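Local coordinates for conserved hypothetical protein (Corynebacterium diphtheriae NCTC 13129, PDB 2GS5) that is of unknown function but belongs to the YqgE/AlgH (UPF0301) family of conserved bacterial proteins, at residues 18-24 with 154-160; 46-52 with 135-141; 63-67 with 116-122; 170-175 with 188-192. All blocks are in the same frame, centred on the assembly; numbering follows the deposited sequence.

Contact 1. Residues 18-24 with 154-160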
loop_
_atom_site.group_PDB
_atom_site.type_symbol
_atom_site.label_atom_id
_atom_site.label_comp_id
_atom_site.label_asym_id
_atom_site.label_seq_id
_atom_site.Cartn_x
_atom_site.Cartn_y
_atom_site.Cartn_z
ATOM N N GLY A 18 3.687 1.112 6.926
ATOM C CA GLY A 18 4.025 2.313 6.176
ATOM C C GLY A 18 5.129 2.106 5.149
ATOM O O GLY A 18 5.390 3.001 4.347
HETATM N N MSE A 19 5.784 0.947 5.181
HETATM C CA MSE A 19 6.683 0.529 4.109
HETATM C C MSE A 19 5.889 -0.151 3.032
HETATM O O MSE A 19 4.844 -0.721 3.306
HETATM C CB MSE A 19 7.729 -0.464 4.619
HETATM C CG MSE A 19 8.666 0.109 5.652
HETATM SE SE MSE A 19 9.906 1.449 4.925
HETATM C CE MSE A 19 11.031 0.317 3.838
ATOM N N VAL A 20 6.398 -0.085 1.806
ATOM C CA VAL A 20 5.880 -0.895 0.705
ATOM C C VAL A 20 6.866 -1.998 0.341
ATOM O O VAL A 20 8.078 -1.835 0.454
ATOM C CB VAL A 20 5.545 -0.077 -0.552
ATOM C CG1 VAL A 20 4.262 0.724 -0.321
ATOM C CG2 VAL A 20 6.683 0.844 -0.941
ATOM N N LEU A 21 6.302 -3.132 -0.054
ATOM C CA LEU A 21 7.024 -4.262 -0.600
ATOM C C LEU A 21 6.876 -4.165 -2.106
ATOM O O LEU A 21 5.766 -4.289 -2.633
ATOM C CB LEU A 21 6.427 -5.574 -0.108
ATOM C CG LEU A 21 6.387 -5.770 1.406
ATOM C CD1 LEU A 21 5.555 -6.994 1.808
ATOM C CD2 LEU A 21 7.806 -5.858 1.946
ATOM N N VAL A 22 7.992 -3.934 -2.795
ATOM C CA VAL A 22 7.968 -3.745 -4.240
ATOM C C VAL A 22 8.328 -5.067 -4.896
ATOM O O VAL A 22 9.406 -5.599 -4.650
ATOM C CB VAL A 22 8.971 -2.673 -4.673
ATOM C CG1 VAL A 22 8.881 -2.445 -6.178
ATOM C CG2 VAL A 22 8.743 -1.378 -3.888
ATOM N N ALA A 23 7.421 -5.609 -5.710
ATOM C CA ALA A 23 7.649 -6.910 -6.353
ATOM C C ALA A 23 8.894 -6.897 -7.252
ATOM O O ALA A 23 9.112 -5.960 -8.032
ATOM C CB ALA A 23 6.433 -7.339 -7.167
ATOM N N ALA A 24 9.711 -7.935 -7.154
ATOM C CA ALA A 24 10.808 -8.137 -8.097
ATOM C C ALA A 24 10.252 -8.179 -9.515
ATOM O O ALA A 24 9.183 -8.733 -9.738
ATOM C CB ALA A 24 11.537 -9.437 -7.781
ATOM N N ASP A 154 12.587 -11.519 -3.491
ATOM C CA ASP A 154 11.208 -11.339 -4.002
ATOM C C ASP A 154 10.692 -9.912 -3.917
ATOM O O ASP A 154 9.857 -9.492 -4.737
ATOM C CB ASP A 154 10.207 -12.207 -3.224
ATOM C CG ASP A 154 10.363 -13.690 -3.483
ATOM O OD1 ASP A 154 11.269 -14.102 -4.258
ATOM O OD2 ASP A 154 9.575 -14.447 -2.876
ATOM N N TRP A 155 11.158 -9.187 -2.906
ATOM C CA TRP A 155 10.637 -7.867 -2.588
ATOM C C TRP A 155 11.763 -6.910 -2.268
ATOM O O TRP A 155 12.786 -7.323 -1.728
ATOM C CB TRP A 155 9.762 -7.922 -1.342
ATOM C CG TRP A 155 8.710 -8.961 -1.356
ATOM C CD1 TRP A 155 8.729 -10.140 -0.686
ATOM C CD2 TRP A 155 7.473 -8.919 -2.065
ATOM N NE1 TRP A 155 7.583 -10.838 -0.928
ATOM C CE2 TRP A 155 6.794 -10.113 -1.780
ATOM C CE3 TRP A 155 6.870 -7.985 -2.915
ATOM C CZ2 TRP A 155 5.545 -10.406 -2.321
ATOM C CZ3 TRP A 155 5.621 -8.280 -3.446
ATOM C CH2 TRP A 155 4.975 -9.475 -3.146
ATOM N N PHE A 156 11.554 -5.639 -2.595
ATOM C CA PHE A 156 12.399 -4.556 -2.122
ATOM C C PHE A 156 11.546 -3.695 -1.196
ATOM O O PHE A 156 10.460 -3.255 -1.567
ATOM C CB PHE A 156 12.948 -3.733 -3.291
ATOM C CG PHE A 156 13.901 -2.645 -2.874
ATOM C CD1 PHE A 156 15.249 -2.905 -2.708
ATOM C CD2 PHE A 156 13.440 -1.356 -2.646
ATOM C CE1 PHE A 156 16.132 -1.896 -2.331
ATOM C CE2 PHE A 156 14.305 -0.362 -2.267
ATOM C CZ PHE A 156 15.641 -0.618 -2.103
ATOM N N VAL A 157 12.043 -3.484 0.017
ATOM C CA VAL A 157 11.322 -2.735 1.038
ATOM C C VAL A 157 11.683 -1.266 0.921
ATOM O O VAL A 157 12.862 -0.918 0.970
ATOM C CB VAL A 157 11.651 -3.259 2.432
ATOM C CG1 VAL A 157 10.861 -2.525 3.514
ATOM C CG2 VAL A 157 11.360 -4.724 2.490
ATOM N N ALA A 158 10.676 -0.416 0.742
ATOM C CA ALA A 158 10.884 1.029 0.569
ATOM C C ALA A 158 9.820 1.824 1.303
ATOM O O ALA A 158 8.713 1.344 1.504
ATOM C CB ALA A 158 10.847 1.396 -0.906
ATOM N N PRO A 159 10.161 3.049 1.720
ATOM C CA PRO A 159 9.106 3.875 2.311
ATOM C C PRO A 159 7.997 4.219 1.314
ATOM O O PRO A 159 8.273 4.546 0.161
ATOM C CB PRO A 159 9.836 5.132 2.780
ATOM C CG PRO A 159 11.184 5.079 2.185
ATOM C CD PRO A 159 11.475 3.706 1.714
ATOM N N ALA A 160 6.746 4.106 1.762
ATOM C CA ALA A 160 5.600 4.542 0.971
ATOM C C ALA A 160 5.472 6.055 1.071
ATOM O O ALA A 160 5.860 6.645 2.089
ATOM C CB ALA A 160 4.317 3.870 1.464
HETATM O O HOH W 1 6.284 5.583 4.698
#
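Strands 19-23 and 155-159 pair antiparallel, with Val20 opposite Ala158 and Val22 opposite Phe156 as hydrogen-bonded pairs. Val20 N gives a short bond to Ala158 O, 2.7 Å. The bond from Phe156 N to Val22 O is 3.0 Å. Past the strand end, Ala24 N donates to Asp154 O at 2.9 Å. At the other end a water donates to both Gly18 O and Ala160 O.

One face of the pair carries Leu21, Ala23, Trp155 and Val157. Leu21 CB packs on Trp155 CE3 at 3.7 Å, and Ala23 CB lies 3.9 Å from Trp155 CZ3. Leu21 and Val157 run side by side and touch through CD2 and CG2. Trp155 CG is turned beside its own backbone N (chi1 -51°), which brings CE3 and CZ3 up to Leu21 and Ala23. The other face carries Val20, Val22, Phe156 and Ala158. There Val20 CG2 is 4.2 Å from Ala158 CB, and the CB atoms of Val22 and Phe156 are 4.3 Å apart.

Trp155 NE1 is hydrogen-bonded to Glu149 of helix 145-151, and that helix covers the Leu21 face through Leu146 and Ile150. Helix 173-179 packs on Val22. Strand 36-42 borders strand 19-23 on its other edge, so strand 19-23 is an inner strand of the sheet.

Contact 2. Residues 46-52 with 135-141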
loop_
_atom_site.group_PDB
_atom_site.type_symbol
_atom_site.label_atom_id
_atom_site.label_comp_id
_atom_site.label_asym_id
_atom_site.label_seq_id
_atom_site.Cartn_x
_atom_site.Cartn_y
_atom_site.Cartn_z
ATOM N N ALA A 46 1.343 -12.008 12.457
ATOM C CA ALA A 46 1.562 -12.066 10.999
ATOM C C ALA A 46 1.876 -10.685 10.457
ATOM O O ALA A 46 1.867 -9.716 11.202
ATOM C CB ALA A 46 0.338 -12.618 10.301
ATOM N N THR A 47 2.160 -10.606 9.157
ATOM C CA THR A 47 2.303 -9.332 8.475
ATOM C C THR A 47 1.170 -9.243 7.471
ATOM O O THR A 47 0.894 -10.220 6.773
ATOM C CB THR A 47 3.640 -9.229 7.735
ATOM O OG1 THR A 47 4.695 -9.516 8.654
ATOM C CG2 THR A 47 3.849 -7.840 7.141
ATOM N N PHE A 48 0.506 -8.092 7.426
ATOM C CA PHE A 48 -0.609 -7.867 6.506
ATOM C C PHE A 48 -0.323 -6.674 5.637
ATOM O O PHE A 48 0.259 -5.689 6.100
ATOM C CB PHE A 48 -1.897 -7.582 7.280
ATOM C CG PHE A 48 -2.301 -8.697 8.204
ATOM C CD1 PHE A 48 -3.206 -9.656 7.793
ATOM C CD2 PHE A 48 -1.763 -8.783 9.483
ATOM C CE1 PHE A 48 -3.578 -10.683 8.652
ATOM C CE2 PHE A 48 -2.126 -9.803 10.349
ATOM C CZ PHE A 48 -3.040 -10.755 9.922
ATOM N N GLY A 49 -0.764 -6.726 4.386
ATOM C CA GLY A 49 -0.598 -5.609 3.486
ATOM C C GLY A 49 -1.679 -5.516 2.444
ATOM O O GLY A 49 -2.460 -6.450 2.272
ATOM N N VAL A 50 -1.751 -4.353 1.808
ATOM C CA VAL A 50 -2.623 -4.165 0.660
ATOM C C VAL A 50 -1.822 -3.654 -0.545
ATOM O O VAL A 50 -1.062 -2.674 -0.472
ATOM C CB VAL A 50 -3.818 -3.210 0.970
ATOM C CG1 VAL A 50 -4.812 -3.854 1.968
ATOM C CG2 VAL A 50 -3.345 -1.846 1.461
ATOM N N ASN A 51 -2.015 -4.335 -1.669
ATOM C CA ASN A 51 -1.453 -3.888 -2.928
ATOM C C ASN A 51 -2.038 -2.534 -3.290
ATOM O O ASN A 51 -3.245 -2.329 -3.147
ATOM C CB ASN A 51 -1.771 -4.915 -4.013
ATOM C CG ASN A 51 -1.013 -4.675 -5.311
ATOM O OD1 ASN A 51 -0.126 -3.826 -5.403
ATOM N ND2 ASN A 51 -1.373 -5.447 -6.332
ATOM N N LEU A 52 -1.179 -1.629 -3.754
ATOM C CA LEU A 52 -1.575 -0.290 -4.180
ATOM C C LEU A 52 -1.701 -0.147 -5.696
ATOM O O LEU A 52 -2.145 0.897 -6.181
ATOM C CB LEU A 52 -0.548 0.737 -3.688
ATOM C CG LEU A 52 -0.273 0.768 -2.187
ATOM C CD1 LEU A 52 0.727 1.882 -1.870
ATOM C CD2 LEU A 52 -1.569 0.972 -1.407
ATOM N N PHE A 135 -9.542 -0.624 -0.339
ATOM C CA PHE A 135 -8.955 -1.855 -0.853
ATOM C C PHE A 135 -9.771 -3.063 -0.463
ATOM O O PHE A 135 -10.068 -3.259 0.711
ATOM C CB PHE A 135 -7.535 -2.021 -0.325
ATOM C CG PHE A 135 -6.652 -0.868 -0.667
ATOM C CD1 PHE A 135 -5.870 -0.880 -1.814
ATOM C CD2 PHE A 135 -6.647 0.272 0.137
ATOM C CE1 PHE A 135 -5.088 0.206 -2.158
ATOM C CE2 PHE A 135 -5.851 1.354 -0.193
ATOM C CZ PHE A 135 -5.076 1.327 -1.338
ATOM N N ALA A 136 -10.121 -3.872 -1.459
ATOM C CA ALA A 136 -10.845 -5.121 -1.255
ATOM C C ALA A 136 -9.830 -6.249 -1.208
ATOM O O ALA A 136 -9.064 -6.434 -2.153
ATOM C CB ALA A 136 -11.847 -5.345 -2.398
ATOM N N GLY A 137 -9.804 -6.981 -0.103
ATOM C CA GLY A 137 -8.872 -8.083 0.067
ATOM C C GLY A 137 -7.530 -7.608 0.570
ATOM O O GLY A 137 -7.248 -6.407 0.603
ATOM N N HIS A 138 -6.693 -8.554 0.971
ATOM C CA HIS A 138 -5.366 -8.234 1.460
ATOM C C HIS A 138 -4.414 -9.397 1.238
ATOM O O HIS A 138 -4.820 -10.472 0.792
ATOM C CB HIS A 138 -5.420 -7.883 2.947
ATOM C CG HIS A 138 -5.837 -9.024 3.810
ATOM N ND1 HIS A 138 -4.945 -9.908 4.371
ATOM C CD2 HIS A 138 -7.067 -9.446 4.182
ATOM C CE1 HIS A 138 -5.607 -10.811 5.071
ATOM N NE2 HIS A 138 -6.896 -10.555 4.972
ATOM N N ALA A 139 -3.143 -9.125 1.521
ATOM C CA ALA A 139 -2.062 -10.106 1.471
ATOM C C ALA A 139 -1.594 -10.361 2.906
ATOM O O ALA A 139 -1.627 -9.467 3.740
ATOM C CB ALA A 139 -0.924 -9.582 0.623
ATOM N N GLU A 140 -1.205 -11.601 3.187
ATOM C CA GLU A 140 -0.742 -11.989 4.522
ATOM C C GLU A 140 0.550 -12.777 4.401
ATOM O O GLU A 140 0.700 -13.592 3.486
ATOM C CB GLU A 140 -1.796 -12.847 5.255
ATOM C CG GLU A 140 -1.422 -13.206 6.707
ATOM C CD GLU A 140 -2.437 -14.101 7.430
ATOM O OE1 GLU A 140 -3.501 -14.405 6.865
ATOM O OE2 GLU A 140 -2.144 -14.529 8.575
ATOM N N TRP A 141 1.472 -12.529 5.330
ATOM C CA TRP A 141 2.688 -13.330 5.497
ATOM C C TRP A 141 2.678 -13.973 6.867
ATOM O O TRP A 141 2.504 -13.291 7.883
ATOM C CB TRP A 141 3.958 -12.485 5.359
ATOM C CG TRP A 141 4.233 -12.084 3.964
ATOM C CD1 TRP A 141 5.110 -12.669 3.101
ATOM C CD2 TRP A 141 3.588 -11.036 3.232
ATOM N NE1 TRP A 141 5.056 -12.048 1.878
ATOM C CE2 TRP A 141 4.127 -11.045 1.927
ATOM C CE3 TRP A 141 2.611 -10.089 3.548
ATOM C CZ2 TRP A 141 3.732 -10.137 0.947
ATOM C CZ3 TRP A 141 2.208 -9.195 2.565
ATOM C CH2 TRP A 141 2.770 -9.223 1.284
#
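Strand 47-51 and the last part, 138-141, of the broken strand 129-141 form an antiparallel pair in the main mixed sheet, in which Thr47 faces Trp141 and Gly49 faces Ala139. The chain turns a corner at Gly137, so Phe135, before the corner, is outside the pairing but still packs on Val50 and Leu52. Both Thr47 and Gly49 exchange two backbone bonds with their partners; Trp141 N to Thr47 O is 2.8 Å and Ala139 N to Gly49 O is 2.9 Å.

On one face the Phe48 ring turns its CD1-CE1 side to His138 and Glu140. His138 meets its edge: His138 CE1 is 3.8 Å from Phe48 CD1, with the two ring planes oblique at 55°. Glu140 runs alongside, extended, with CD 3.8 Å from Phe48 CE1. Its CG is anti to the backbone N (chi1 -176°), which lays the chain along the ring. Val50 CG2 sits over the centre of the Phe135 ring as a CH-pi contact, 4.1 Å from the centroid. Leu52 CD2 touches Phe135 CZ at 3.5 Å.

The polar ends find partners outside the two segments. Thr47 OG1 hydrogen-bonds to His42, His138 NE2 to Asn84 and Trp141 NE1 to Glu149. His138 ND1 makes a weak bond to Ala139 O, 3.4 Å. That carbonyl also accepts from Gly49 N. Held at both nitrogens, the imidazole is probably restricted in its rotation beside Phe48.

Contact 3. Residues 63-67 with 116-122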
loop_
_atom_site.group_PDB
_atom_site.type_symbol
_atom_site.label_atom_id
_atom_site.label_comp_id
_atom_site.label_asym_id
_atom_site.label_seq_id
_atom_site.Cartn_x
_atom_site.Cartn_y
_atom_site.Cartn_z
ATOM N N VAL A 63 -20.690 -0.328 -3.022
ATOM C CA VAL A 63 -20.340 -1.133 -1.850
ATOM C C VAL A 63 -20.571 -0.359 -0.556
ATOM O O VAL A 63 -21.298 -0.822 0.318
ATOM C CB VAL A 63 -18.873 -1.610 -1.933
ATOM C CG1 VAL A 63 -18.476 -2.379 -0.671
ATOM C CG2 VAL A 63 -18.667 -2.469 -3.191
ATOM N N ILE A 64 -19.959 0.818 -0.446
ATOM C CA ILE A 64 -20.109 1.688 0.726
ATOM C C ILE A 64 -20.247 3.139 0.257
ATOM O O ILE A 64 -19.313 3.926 0.362
ATOM C CB ILE A 64 -18.931 1.558 1.751
ATOM C CG1 ILE A 64 -17.590 1.362 1.045
ATOM C CG2 ILE A 64 -19.185 0.417 2.723
ATOM C CD1 ILE A 64 -16.405 1.310 2.001
ATOM N N PRO A 65 -21.429 3.500 -0.273
ATOM C CA PRO A 65 -21.609 4.826 -0.865
ATOM C C PRO A 65 -21.355 5.987 0.096
ATOM O O PRO A 65 -20.966 7.063 -0.340
ATOM C CB PRO A 65 -23.068 4.808 -1.339
ATOM C CG PRO A 65 -23.708 3.708 -0.583
ATOM C CD PRO A 65 -22.659 2.691 -0.343
ATOM N N GLU A 66 -21.570 5.760 1.389
ATOM C CA GLU A 66 -21.380 6.787 2.405
ATOM C C GLU A 66 -19.956 7.335 2.439
ATOM O O GLU A 66 -19.744 8.466 2.862
ATOM C CB GLU A 66 -21.758 6.261 3.804
ATOM C CG GLU A 66 -20.915 5.089 4.326
ATOM C CD GLU A 66 -21.487 3.713 3.998
ATOM O OE1 GLU A 66 -22.161 3.551 2.951
ATOM O OE2 GLU A 66 -21.240 2.779 4.800
ATOM N N TRP A 67 -18.994 6.520 2.009
ATOM C CA TRP A 67 -17.580 6.907 2.041
ATOM C C TRP A 67 -17.112 7.654 0.800
ATOM O O TRP A 67 -16.026 8.225 0.800
ATOM C CB TRP A 67 -16.700 5.672 2.294
ATOM C CG TRP A 67 -16.671 5.353 3.752
ATOM C CD1 TRP A 67 -17.352 4.370 4.399
ATOM C CD2 TRP A 67 -15.962 6.082 4.756
ATOM N NE1 TRP A 67 -17.095 4.430 5.755
ATOM C CE2 TRP A 67 -16.244 5.473 5.998
ATOM C CE3 TRP A 67 -15.093 7.178 4.722
ATOM C CZ2 TRP A 67 -15.693 5.934 7.193
ATOM C CZ3 TRP A 67 -14.546 7.632 5.905
ATOM C CH2 TRP A 67 -14.849 7.012 7.128
ATOM N N VAL A 116 -8.004 3.983 8.094
ATOM C CA VAL A 116 -9.237 4.657 8.493
ATOM C C VAL A 116 -10.238 3.606 8.930
ATOM O O VAL A 116 -10.500 2.652 8.198
ATOM C CB VAL A 116 -9.845 5.457 7.324
ATOM C CG1 VAL A 116 -11.127 6.162 7.752
ATOM C CG2 VAL A 116 -8.831 6.465 6.779
ATOM N N ASN A 117 -10.778 3.763 10.132
ATOM C CA ASN A 117 -11.824 2.885 10.598
ATOM C C ASN A 117 -13.105 3.189 9.844
ATOM O O ASN A 117 -13.676 4.267 10.001
ATOM C CB ASN A 117 -12.034 3.061 12.102
ATOM C CG ASN A 117 -12.908 1.992 12.693
ATOM O OD1 ASN A 117 -13.964 1.652 12.148
ATOM N ND2 ASN A 117 -12.479 1.452 13.832
ATOM N N LEU A 118 -13.558 2.245 9.014
ATOM C CA LEU A 118 -14.713 2.498 8.139
ATOM C C LEU A 118 -16.049 2.471 8.882
ATOM O O LEU A 118 -17.095 2.708 8.287
ATOM C CB LEU A 118 -14.720 1.535 6.948
ATOM C CG LEU A 118 -13.528 1.690 5.999
ATOM C CD1 LEU A 118 -13.579 0.674 4.850
ATOM C CD2 LEU A 118 -13.408 3.113 5.463
ATOM N N GLY A 119 -16.007 2.178 10.181
ATOM C CA GLY A 119 -17.156 2.372 11.057
ATOM C C GLY A 119 -17.324 3.805 11.538
ATOM O O GLY A 119 -18.342 4.139 12.157
ATOM N N ALA A 120 -16.325 4.649 11.277
ATOM C CA ALA A 120 -16.405 6.065 11.612
ATOM C C ALA A 120 -17.484 6.757 10.781
ATOM O O ALA A 120 -17.931 6.243 9.748
ATOM C CB ALA A 120 -15.047 6.751 11.396
ATOM N N ASP A 121 -17.895 7.929 11.244
ATOM C CA ASP A 121 -18.756 8.808 10.476
ATOM C C ASP A 121 -17.899 9.455 9.394
ATOM O O ASP A 121 -16.933 10.150 9.719
ATOM C CB ASP A 121 -19.340 9.873 11.411
ATOM C CG ASP A 121 -20.346 10.784 10.732
ATOM O OD1 ASP A 121 -20.433 10.831 9.488
ATOM O OD2 ASP A 121 -21.067 11.480 11.476
ATOM N N PRO A 122 -18.230 9.230 8.106
ATOM C CA PRO A 122 -17.444 9.865 7.042
ATOM C C PRO A 122 -17.322 11.385 7.171
ATOM O O PRO A 122 -16.327 11.951 6.718
ATOM C CB PRO A 122 -18.213 9.511 5.763
ATOM C CG PRO A 122 -18.999 8.302 6.103
ATOM C CD PRO A 122 -19.307 8.383 7.564
HETATM O O HOH W 2 -19.763 2.504 7.335
#
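Trp67 inserts its indole between Leu118 and Pro122, and this is the tightly packed part of the contact. Leu118 CD2 lies over one face, 3.9 Å from the centroid of the five-membered ring of Trp67. Pro122 CG lies over the opposite face, 4.0 Å from the centroid of the six-membered ring of Trp67. Both are CH-pi contacts close to the ring normal. The far end of the indole meets Val116, with Trp67 CH2 3.9 Å from Val116 CG1. Trp67 NE1 donates to Leu118 O at 3.1 Å. The oxygen is near the indole plane, but the N-H angle of 146° makes the bond somewhat bent. The bond and the two covered faces together probably restrict the rotation of the ring. Met132 of strand 129-141 and Ile125 of helix 122-125 also touch the indole.

The loose side is toward solvent. Glu66 O, CB and CG touch Pro122, and the bend at chi2 (-92°) then carries the carboxylate toward a water. This water lies within bonding distance of both Glu66 OE2 and Leu118 O. Ile64 CD1 just reaches Leu118 CD1, at 4.1 Å.

In segment 116-122, Asn117 to Ala120 form a type I beta turn, and Asn117 OD1 accepts from Gly119 N in an Asx turn. Asp121 then N-caps helix 122-125. A tryptophan from the 3-10 segment 65-67 thus joins one long loop to a strand-turn-helix connection.

Contact 4. Residues 170-175 with 188-192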
loop_
_atom_site.group_PDB
_atom_site.type_symbol
_atom_site.label_atom_id
_atom_site.label_comp_id
_atom_site.label_asym_id
_atom_site.label_seq_id
_atom_site.Cartn_x
_atom_site.Cartn_y
_atom_site.Cartn_z
ATOM N N SER A 170 -4.242 6.574 -14.103
ATOM C CA SER A 170 -3.359 6.491 -15.274
ATOM C C SER A 170 -1.917 6.114 -14.907
ATOM O O SER A 170 -1.084 5.920 -15.794
ATOM C CB SER A 170 -3.355 7.827 -16.009
ATOM O OG SER A 170 -2.866 8.867 -15.179
ATOM N N VAL A 171 -1.633 6.004 -13.611
ATOM C CA VAL A 171 -0.267 5.854 -13.097
ATOM C C VAL A 171 0.167 4.394 -13.073
ATOM O O VAL A 171 -0.642 3.495 -12.832
ATOM C CB VAL A 171 -0.160 6.460 -11.664
ATOM C CG1 VAL A 171 1.030 5.898 -10.879
ATOM C CG2 VAL A 171 -0.099 7.981 -11.751
ATOM N N ASP A 172 1.455 4.173 -13.323
ATOM C CA ASP A 172 2.084 2.873 -13.127
ATOM C C ASP A 172 2.692 2.937 -11.725
ATOM O O ASP A 172 3.776 3.483 -11.529
ATOM C CB ASP A 172 3.160 2.640 -14.200
ATOM C CG ASP A 172 3.817 1.273 -14.102
ATOM O OD1 ASP A 172 3.747 0.648 -13.023
ATOM O OD2 ASP A 172 4.397 0.819 -15.107
ATOM N N VAL A 173 1.967 2.428 -10.732
ATOM C CA VAL A 173 2.382 2.610 -9.343
ATOM C C VAL A 173 3.727 1.927 -9.092
ATOM O O VAL A 173 4.629 2.507 -8.464
ATOM C CB VAL A 173 1.323 2.101 -8.352
ATOM C CG1 VAL A 173 1.860 2.158 -6.931
ATOM C CG2 VAL A 173 0.049 2.914 -8.473
ATOM N N TRP A 174 3.865 0.710 -9.612
ATOM C CA TRP A 174 5.111 -0.046 -9.486
ATOM C C TRP A 174 6.285 0.704 -10.129
ATOM O O TRP A 174 7.331 0.879 -9.510
ATOM C CB TRP A 174 4.939 -1.440 -10.093
ATOM C CG TRP A 174 6.120 -2.332 -9.939
ATOM C CD1 TRP A 174 6.376 -3.186 -8.904
ATOM C CD2 TRP A 174 7.194 -2.494 -10.866
ATOM N NE1 TRP A 174 7.554 -3.857 -9.120
ATOM C CE2 TRP A 174 8.082 -3.450 -10.318
ATOM C CE3 TRP A 174 7.503 -1.921 -12.111
ATOM C CZ2 TRP A 174 9.256 -3.840 -10.964
ATOM C CZ3 TRP A 174 8.671 -2.312 -12.750
ATOM C CH2 TRP A 174 9.532 -3.265 -12.179
ATOM N N GLY A 175 6.090 1.180 -11.354
ATOM C CA GLY A 175 7.109 1.974 -12.027
ATOM C C GLY A 175 7.511 3.231 -11.270
ATOM O O GLY A 175 8.701 3.539 -11.158
ATOM N N TYR A 188 14.983 -0.529 -14.176
ATOM C CA TYR A 188 14.005 -1.579 -14.413
ATOM C C TYR A 188 12.564 -1.064 -14.304
ATOM O O TYR A 188 11.603 -1.825 -14.446
ATOM C CB TYR A 188 14.272 -2.747 -13.456
ATOM C CG TYR A 188 15.732 -3.149 -13.453
ATOM C CD1 TYR A 188 16.286 -3.821 -14.534
ATOM C CD2 TYR A 188 16.574 -2.797 -12.404
ATOM C CE1 TYR A 188 17.637 -4.172 -14.555
ATOM C CE2 TYR A 188 17.926 -3.140 -12.416
ATOM C CZ TYR A 188 18.453 -3.825 -13.500
ATOM O OH TYR A 188 19.781 -4.183 -13.534
ATOM N N SER A 189 12.400 0.243 -14.091
ATOM C CA SER A 189 11.072 0.821 -13.949
ATOM C C SER A 189 10.346 0.916 -15.282
ATOM O O SER A 189 10.973 0.973 -16.337
ATOM C CB SER A 189 11.154 2.205 -13.313
ATOM O OG SER A 189 11.758 3.135 -14.173
ATOM N N THR A 190 9.015 0.968 -15.204
ATOM C CA THR A 190 8.156 1.002 -16.383
ATOM C C THR A 190 7.231 2.214 -16.373
ATOM O O THR A 190 6.900 2.744 -15.313
ATOM C CB THR A 190 7.282 -0.265 -16.457
ATOM O OG1 THR A 190 6.686 -0.508 -15.177
ATOM C CG2 THR A 190 8.121 -1.462 -16.851
ATOM N N PHE A 191 6.799 2.634 -17.557
ATOM C CA PHE A 191 5.808 3.710 -17.698
ATOM C C PHE A 191 4.492 3.160 -18.246
ATOM O O PHE A 191 4.488 2.110 -18.888
ATOM C CB PHE A 191 6.342 4.796 -18.630
ATOM C CG PHE A 191 7.408 5.651 -18.013
ATOM C CD1 PHE A 191 8.746 5.456 -18.328
ATOM C CD2 PHE A 191 7.073 6.639 -17.101
ATOM C CE1 PHE A 191 9.732 6.246 -17.754
ATOM C CE2 PHE A 191 8.056 7.435 -16.526
ATOM C CZ PHE A 191 9.382 7.233 -16.846
ATOM N N PRO A 192 3.367 3.863 -17.985
ATOM C CA PRO A 192 2.071 3.417 -18.501
ATOM C C PRO A 192 2.091 3.226 -20.022
ATOM O O PRO A 192 2.678 4.042 -20.743
ATOM C CB PRO A 192 1.123 4.555 -18.116
ATOM C CG PRO A 192 1.768 5.225 -16.969
ATOM C CD PRO A 192 3.243 5.105 -17.202
HETATM O O HOH W 3 3.426 -0.021 -17.800
#
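Asp172 and Thr190 join across the start of helix 173-179, where Asp172 is the N-cap and the C-terminal segment 188-192 passes by. Asp172 CB lies 3.9 Å from Pro192 CD. Its CG is placed anti to the backbone N (chi1 -177°), and from there the carboxylate divides its two oxygens. OD1 serves the helix: Gly175 N donates to it at 2.9 Å, from above the carboxylate plane, as the capping bond. OD2 serves the tail. Thr190 OG1 donates to it at 2.6 Å on the syn side, 31° out of the carboxylate plane, and a water adds a second bond while also donating to Phe191 O. Three donors therefore share the carboxylate, which probably favours its charged form.

Beside it, the edge of the Trp174 indole meets the tail. Trp174 CH2 is 3.4 Å from Tyr188 O and Trp174 CE3 is 3.5 Å from Thr190 OG1, both near the ring plane. The indole nitrogen is hydrogen-bonded to Ala23 O of strand 19-23. Thr190 O accepts from Arg179, whose guanidinium also makes a cation-pi contact with Phe191. Thr190 N is buried without a partner in the model. Gly175 CA lies 3.4 Å from Thr190 O in a CA-H...O contact.

Contacts 1 and 2 are parts of the same sheet, with centres about 13 Å apart, and strand 36-42 lies between strands 19-23 and 47-51. They touch: Leu21 CD1 is 3.6 Å from Trp141 CH2, and Trp155 CZ2 is 3.7 Å from Trp141 CZ2. Glu149 accepts from both tryptophans and so ties the contacts together. Contact 4 adjoins contact 1 through the hydrogen bond from Trp174 NE1 to Ala23 O, 2.8 Å. Contact 3 stands apart: its centre is about 28 Å from that of contact 1 and about 19 Å from that of contact 2, whose nearest atoms are about 7 Å away without touching. Along the chain contact 3 nests inside contact 2, and 2 inside 1.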